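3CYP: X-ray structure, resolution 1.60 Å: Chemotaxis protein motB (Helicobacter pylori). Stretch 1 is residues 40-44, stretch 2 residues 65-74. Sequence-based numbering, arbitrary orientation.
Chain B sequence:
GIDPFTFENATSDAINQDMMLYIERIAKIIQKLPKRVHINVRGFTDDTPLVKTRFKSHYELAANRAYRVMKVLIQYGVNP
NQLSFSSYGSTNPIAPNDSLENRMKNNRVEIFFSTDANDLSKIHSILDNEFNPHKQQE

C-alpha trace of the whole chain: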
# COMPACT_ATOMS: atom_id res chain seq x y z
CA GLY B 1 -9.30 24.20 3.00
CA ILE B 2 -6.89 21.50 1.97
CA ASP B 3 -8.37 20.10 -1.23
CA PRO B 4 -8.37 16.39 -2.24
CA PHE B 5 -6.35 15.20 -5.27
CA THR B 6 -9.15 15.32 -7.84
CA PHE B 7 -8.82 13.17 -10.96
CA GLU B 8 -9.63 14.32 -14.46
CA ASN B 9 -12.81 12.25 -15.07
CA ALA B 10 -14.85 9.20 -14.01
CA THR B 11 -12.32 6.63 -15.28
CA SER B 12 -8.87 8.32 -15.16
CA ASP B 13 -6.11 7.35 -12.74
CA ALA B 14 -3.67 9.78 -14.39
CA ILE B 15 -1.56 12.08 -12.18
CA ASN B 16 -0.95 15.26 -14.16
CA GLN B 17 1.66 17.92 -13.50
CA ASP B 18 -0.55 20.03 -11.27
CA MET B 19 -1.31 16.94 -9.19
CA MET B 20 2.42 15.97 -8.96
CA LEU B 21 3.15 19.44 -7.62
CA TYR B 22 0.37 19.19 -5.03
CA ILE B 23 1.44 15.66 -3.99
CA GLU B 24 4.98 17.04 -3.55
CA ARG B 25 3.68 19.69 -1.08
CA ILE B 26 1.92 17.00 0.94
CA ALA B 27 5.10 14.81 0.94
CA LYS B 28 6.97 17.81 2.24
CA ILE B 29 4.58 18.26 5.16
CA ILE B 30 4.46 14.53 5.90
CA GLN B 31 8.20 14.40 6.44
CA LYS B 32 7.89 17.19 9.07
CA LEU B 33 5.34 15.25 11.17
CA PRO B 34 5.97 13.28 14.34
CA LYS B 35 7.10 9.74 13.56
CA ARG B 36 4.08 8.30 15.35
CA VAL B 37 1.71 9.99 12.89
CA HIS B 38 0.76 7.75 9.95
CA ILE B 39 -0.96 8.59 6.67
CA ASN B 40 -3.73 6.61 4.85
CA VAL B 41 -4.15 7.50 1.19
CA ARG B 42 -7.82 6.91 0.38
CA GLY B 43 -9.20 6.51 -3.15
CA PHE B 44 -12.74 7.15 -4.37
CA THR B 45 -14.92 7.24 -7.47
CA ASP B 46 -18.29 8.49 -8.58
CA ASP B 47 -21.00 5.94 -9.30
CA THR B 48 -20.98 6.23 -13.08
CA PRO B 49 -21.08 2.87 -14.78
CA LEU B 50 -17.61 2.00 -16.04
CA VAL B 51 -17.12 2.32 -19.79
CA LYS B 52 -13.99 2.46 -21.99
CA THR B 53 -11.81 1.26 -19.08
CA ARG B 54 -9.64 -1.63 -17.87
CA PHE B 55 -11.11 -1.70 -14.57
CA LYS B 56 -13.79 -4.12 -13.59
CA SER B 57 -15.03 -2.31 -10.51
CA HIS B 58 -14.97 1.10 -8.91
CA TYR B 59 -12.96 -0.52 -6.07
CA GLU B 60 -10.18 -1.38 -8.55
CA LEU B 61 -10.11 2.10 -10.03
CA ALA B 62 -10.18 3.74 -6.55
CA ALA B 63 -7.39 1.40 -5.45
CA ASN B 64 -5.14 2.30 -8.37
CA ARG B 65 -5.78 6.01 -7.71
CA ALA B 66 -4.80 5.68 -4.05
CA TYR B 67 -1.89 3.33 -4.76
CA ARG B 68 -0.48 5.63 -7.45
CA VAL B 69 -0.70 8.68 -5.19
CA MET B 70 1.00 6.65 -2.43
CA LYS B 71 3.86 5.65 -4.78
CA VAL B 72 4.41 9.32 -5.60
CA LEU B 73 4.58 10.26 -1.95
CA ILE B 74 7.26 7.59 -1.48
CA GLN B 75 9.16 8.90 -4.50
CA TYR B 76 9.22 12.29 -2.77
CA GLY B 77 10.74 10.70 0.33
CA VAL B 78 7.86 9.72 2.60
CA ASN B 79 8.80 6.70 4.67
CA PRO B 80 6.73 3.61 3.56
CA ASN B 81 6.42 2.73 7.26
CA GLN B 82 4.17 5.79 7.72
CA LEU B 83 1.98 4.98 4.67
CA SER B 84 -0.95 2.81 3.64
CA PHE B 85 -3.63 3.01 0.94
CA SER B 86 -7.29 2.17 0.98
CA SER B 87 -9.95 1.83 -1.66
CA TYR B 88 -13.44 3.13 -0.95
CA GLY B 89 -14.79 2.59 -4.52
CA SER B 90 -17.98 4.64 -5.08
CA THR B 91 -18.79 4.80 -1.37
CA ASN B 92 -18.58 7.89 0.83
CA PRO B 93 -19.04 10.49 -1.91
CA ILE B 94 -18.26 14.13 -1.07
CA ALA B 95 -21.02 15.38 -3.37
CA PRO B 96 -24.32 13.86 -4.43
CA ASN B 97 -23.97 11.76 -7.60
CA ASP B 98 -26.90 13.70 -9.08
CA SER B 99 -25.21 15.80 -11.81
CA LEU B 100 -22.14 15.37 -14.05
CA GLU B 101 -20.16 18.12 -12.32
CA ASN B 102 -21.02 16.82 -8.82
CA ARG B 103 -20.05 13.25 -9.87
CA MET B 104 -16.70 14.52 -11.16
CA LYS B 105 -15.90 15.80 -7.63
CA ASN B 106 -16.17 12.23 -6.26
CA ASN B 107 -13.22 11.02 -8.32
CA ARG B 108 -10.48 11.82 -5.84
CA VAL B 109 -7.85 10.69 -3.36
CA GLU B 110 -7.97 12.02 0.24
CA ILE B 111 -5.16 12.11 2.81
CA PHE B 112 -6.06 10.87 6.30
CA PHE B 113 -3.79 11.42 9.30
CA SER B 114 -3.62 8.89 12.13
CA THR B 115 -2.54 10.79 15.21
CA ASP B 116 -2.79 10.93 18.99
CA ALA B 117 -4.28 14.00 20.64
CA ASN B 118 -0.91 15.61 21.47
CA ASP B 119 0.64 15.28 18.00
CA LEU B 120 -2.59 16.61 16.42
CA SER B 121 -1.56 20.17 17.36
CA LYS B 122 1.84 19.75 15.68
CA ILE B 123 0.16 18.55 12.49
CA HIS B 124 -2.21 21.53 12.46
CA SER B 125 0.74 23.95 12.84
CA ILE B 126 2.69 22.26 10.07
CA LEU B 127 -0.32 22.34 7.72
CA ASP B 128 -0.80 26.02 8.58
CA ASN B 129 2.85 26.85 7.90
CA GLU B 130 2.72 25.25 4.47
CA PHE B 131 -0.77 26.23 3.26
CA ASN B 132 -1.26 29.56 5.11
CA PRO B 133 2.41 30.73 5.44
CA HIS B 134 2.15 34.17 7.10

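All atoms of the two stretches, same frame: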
# COMPACT_ATOMS: atom_id res chain seq x y z
N ASN B 40 -2.93 7.59 5.66
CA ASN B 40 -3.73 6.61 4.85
C ASN B 40 -4.22 7.38 3.64
O ASN B 40 -4.88 8.41 3.77
CB ASN B 40 -4.91 6.05 5.69
CG ASN B 40 -5.77 5.09 4.96
OD1 ASN B 40 -7.00 5.29 4.86
ND2 ASN B 40 -5.19 4.05 4.46
N VAL B 41 -3.84 6.88 2.46
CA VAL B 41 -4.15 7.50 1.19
C VAL B 41 -5.38 6.76 0.68
O VAL B 41 -5.34 5.53 0.38
CB VAL B 41 -2.99 7.30 0.21
CG1 VAL B 41 -3.33 7.92 -1.14
CG2 VAL B 41 -1.69 7.83 0.82
N ARG B 42 -6.51 7.49 0.66
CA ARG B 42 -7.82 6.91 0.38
C ARG B 42 -8.30 7.29 -1.01
O ARG B 42 -8.42 8.47 -1.31
CB ARG B 42 -8.86 7.43 1.38
CG ARG B 42 -8.52 7.05 2.75
CD ARG B 42 -9.65 7.32 3.69
NE ARG B 42 -9.23 6.87 5.01
CZ ARG B 42 -9.99 6.94 6.09
NH1 ARG B 42 -11.20 7.48 6.03
NH2 ARG B 42 -9.48 6.50 7.24
N GLY B 43 -8.70 6.29 -1.79
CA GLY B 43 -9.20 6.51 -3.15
C GLY B 43 -10.70 6.32 -3.28
O GLY B 43 -11.29 5.47 -2.61
N PHE B 44 -11.30 7.13 -4.16
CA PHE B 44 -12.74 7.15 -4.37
C PHE B 44 -13.05 7.35 -5.85
O PHE B 44 -12.20 7.81 -6.63
CB PHE B 44 -13.42 8.25 -3.61
CG PHE B 44 -13.07 8.33 -2.13
CD1 PHE B 44 -13.94 7.79 -1.18
CD2 PHE B 44 -11.91 8.97 -1.70
CE1 PHE B 44 -13.66 7.88 0.17
CE2 PHE B 44 -11.64 9.09 -0.33
CZ PHE B 44 -12.51 8.53 0.60
N ARG B 65 -5.95 4.57 -8.05
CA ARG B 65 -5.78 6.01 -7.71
C ARG B 65 -4.99 6.21 -6.42
O ARG B 65 -4.00 6.95 -6.39
CB ARG B 65 -7.09 6.72 -7.62
CG ARG B 65 -7.75 6.93 -8.99
CD ARG B 65 -9.13 7.48 -8.86
NE ARG B 65 -9.69 7.87 -10.17
CZ ARG B 65 -10.98 8.10 -10.40
NH1 ARG B 65 -11.88 7.99 -9.44
NH2 ARG B 65 -11.38 8.48 -11.64
N ALA B 66 -5.43 5.54 -5.37
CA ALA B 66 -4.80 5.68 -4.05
C ALA B 66 -3.39 5.14 -4.08
O ALA B 66 -2.46 5.77 -3.58
CB ALA B 66 -5.63 5.00 -3.01
N TYR B 67 -3.21 3.94 -4.66
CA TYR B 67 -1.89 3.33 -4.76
C TYR B 67 -0.89 4.24 -5.50
O TYR B 67 0.22 4.47 -5.07
CB TYR B 67 -2.03 1.96 -5.43
CG TYR B 67 -0.70 1.34 -5.82
CD1 TYR B 67 0.23 1.01 -4.84
CD2 TYR B 67 -0.35 1.14 -7.15
CE1 TYR B 67 1.49 0.47 -5.18
CE2 TYR B 67 0.89 0.57 -7.49
CZ TYR B 67 1.79 0.23 -6.49
OH TYR B 67 3.03 -0.34 -6.78
N ARG B 68 -1.33 4.79 -6.64
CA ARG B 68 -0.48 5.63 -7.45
C ARG B 68 -0.08 6.90 -6.71
O ARG B 68 1.07 7.29 -6.76
CB ARG B 68 -1.17 5.98 -8.78
CG ARG B 68 -1.14 4.76 -9.72
CD ARG B 68 -1.86 4.95 -11.02
NE ARG B 68 -1.72 6.28 -11.61
CZ ARG B 68 -0.73 6.68 -12.41
NH1 ARG B 68 0.29 5.89 -12.72
NH2 ARG B 68 -0.75 7.90 -12.90
N VAL B 69 -1.02 7.50 -6.00
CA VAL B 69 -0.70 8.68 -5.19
C VAL B 69 0.32 8.27 -4.14
O VAL B 69 1.30 8.97 -3.86
CB VAL B 69 -1.94 9.33 -4.60
CG1 VAL B 69 -1.54 10.34 -3.49
CG2 VAL B 69 -2.70 10.04 -5.74
N MET B 70 0.06 7.14 -3.47
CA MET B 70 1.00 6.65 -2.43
C MET B 70 2.44 6.45 -2.97
O MET B 70 3.43 6.82 -2.30
CB MET B 70 0.47 5.37 -1.77
CG MET B 70 1.22 5.07 -0.52
SD MET B 70 0.82 3.41 0.13
CE MET B 70 1.56 2.35 -1.12
N LYS B 71 2.56 5.86 -4.16
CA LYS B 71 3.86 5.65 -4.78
C LYS B 71 4.57 6.96 -4.99
O LYS B 71 5.78 7.08 -4.72
CB LYS B 71 3.74 4.98 -6.15
CG LYS B 71 3.35 3.54 -6.08
CD LYS B 71 3.89 2.79 -7.28
CE LYS B 71 3.17 3.13 -8.53
NZ LYS B 71 3.81 2.32 -9.65
N VAL B 72 3.82 7.99 -5.43
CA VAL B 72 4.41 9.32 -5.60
C VAL B 72 4.90 9.92 -4.31
O VAL B 72 6.02 10.43 -4.22
CB VAL B 72 3.51 10.29 -6.35
CG1 VAL B 72 4.20 11.66 -6.44
CG2 VAL B 72 3.25 9.73 -7.76
N LEU B 73 4.10 9.79 -3.24
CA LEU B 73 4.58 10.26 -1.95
C LEU B 73 5.93 9.61 -1.55
O LEU B 73 6.83 10.24 -0.96
CB LEU B 73 3.56 9.98 -0.81
CG LEU B 73 2.29 10.83 -0.91
CD1 LEU B 73 1.15 10.27 -0.05
CD2 LEU B 73 2.59 12.29 -0.61
N ILE B 74 6.04 8.32 -1.80
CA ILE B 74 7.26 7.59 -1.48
C ILE B 74 8.43 8.04 -2.37
O ILE B 74 9.54 8.23 -1.89
CB ILE B 74 7.02 6.07 -1.57
CG1 ILE B 74 6.09 5.65 -0.44
CG2 ILE B 74 8.36 5.27 -1.54
CD1 ILE B 74 5.45 4.23 -0.63

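Val-41 is the centre of this contact. It lies on a β-strand, is buried, and gives up more surface to the helix than any other residue of the strand. Its CA-to-CB bond points toward the helix, and with chi1 in the t rotamer its two methyls reach different helical neighbours. Val-41 CG1 lies 3.8 Å from Val-69 CG1 and 4.2 Å from Ala-66 CB, while Val-41 CG2 lies 3.8 Å from Leu-73 CD1 and 4.2 Å from Met-70 CB. These are ordinary van der Waals separations between apolar groups, and the gain comes from removing hydrocarbon from water. A β-branched residue suits the position well: it is at home in an extended backbone, and its paired methyls fill space close to the main chain.

The partners on the helix follow its periodicity. Ala-66 is followed three and four residues later by Val-69 and Met-70, and Leu-73 comes three after Met-70 and four after Val-69, so they share one face, and all four CA-to-CB bonds point toward the strand. Leu-73 reaches Val-41 through CD1. Met-70 behaves differently: its CB makes the contact, but the end of its side chain leads away. Tyr-67, whose CA-to-CB bond points away, takes no part.

The strand and helix run roughly antiparallel, with 146° between their N-to-C directions and a closest approach of 7.0 Å between their axes. Such a short distance calls for small residues, and they are found where the backbones come nearest: Gly-43 CA and Ala-66 CA are 4.6 Å apart. Ala-66 CB rests against the strand backbone, 3.5 Å from Gly-43 N and 4.0 Å from Arg-42 C. A CB built ideally on Gly-43 would point toward the helix and fall only 3.1 Å from Ala-66 CB, a tight fit, so the lack of a side chain here suits the close approach. The helix backbone is touched as well, since Val-41 CG1 is 3.4 Å from Ala-66 O. That carbonyl is already engaged in the helix, with Ala-66 O accepting a hydrogen bond from Met-70 N at 2.9 Å.

Strand alternation sets the other side chains. The CA-to-CB bonds of Asn-40, Arg-42 and Phe-44 point away from the helix, alternating with Val-41 and Gly-43, although Gly-43 has no side chain to point. Asn-40 and Arg-42, both partly exposed, are joined by a hydrogen bond from Arg-42 NE to Asn-40 OD1, 2.7 Å long.

The polar edge of the contact lies beyond Gly-43. Arg-65 NH1 donates a hydrogen bond to Phe-44 O at 2.8 Å, with an N-H...acceptor angle of 141°. The carbonyl oxygen sits at the edge of the guanidinium, near its plane, where the N-H groups point. Phe-44 therefore offers its backbone carbonyl to the helix, while its CA-to-CB bond points away. Arginine suits this place because its long side chain, extended with chi2 and chi3 both t, can span the gap and still bond through its guanidinium elsewhere in the structure, leaving the buried charge well supplied with acceptors.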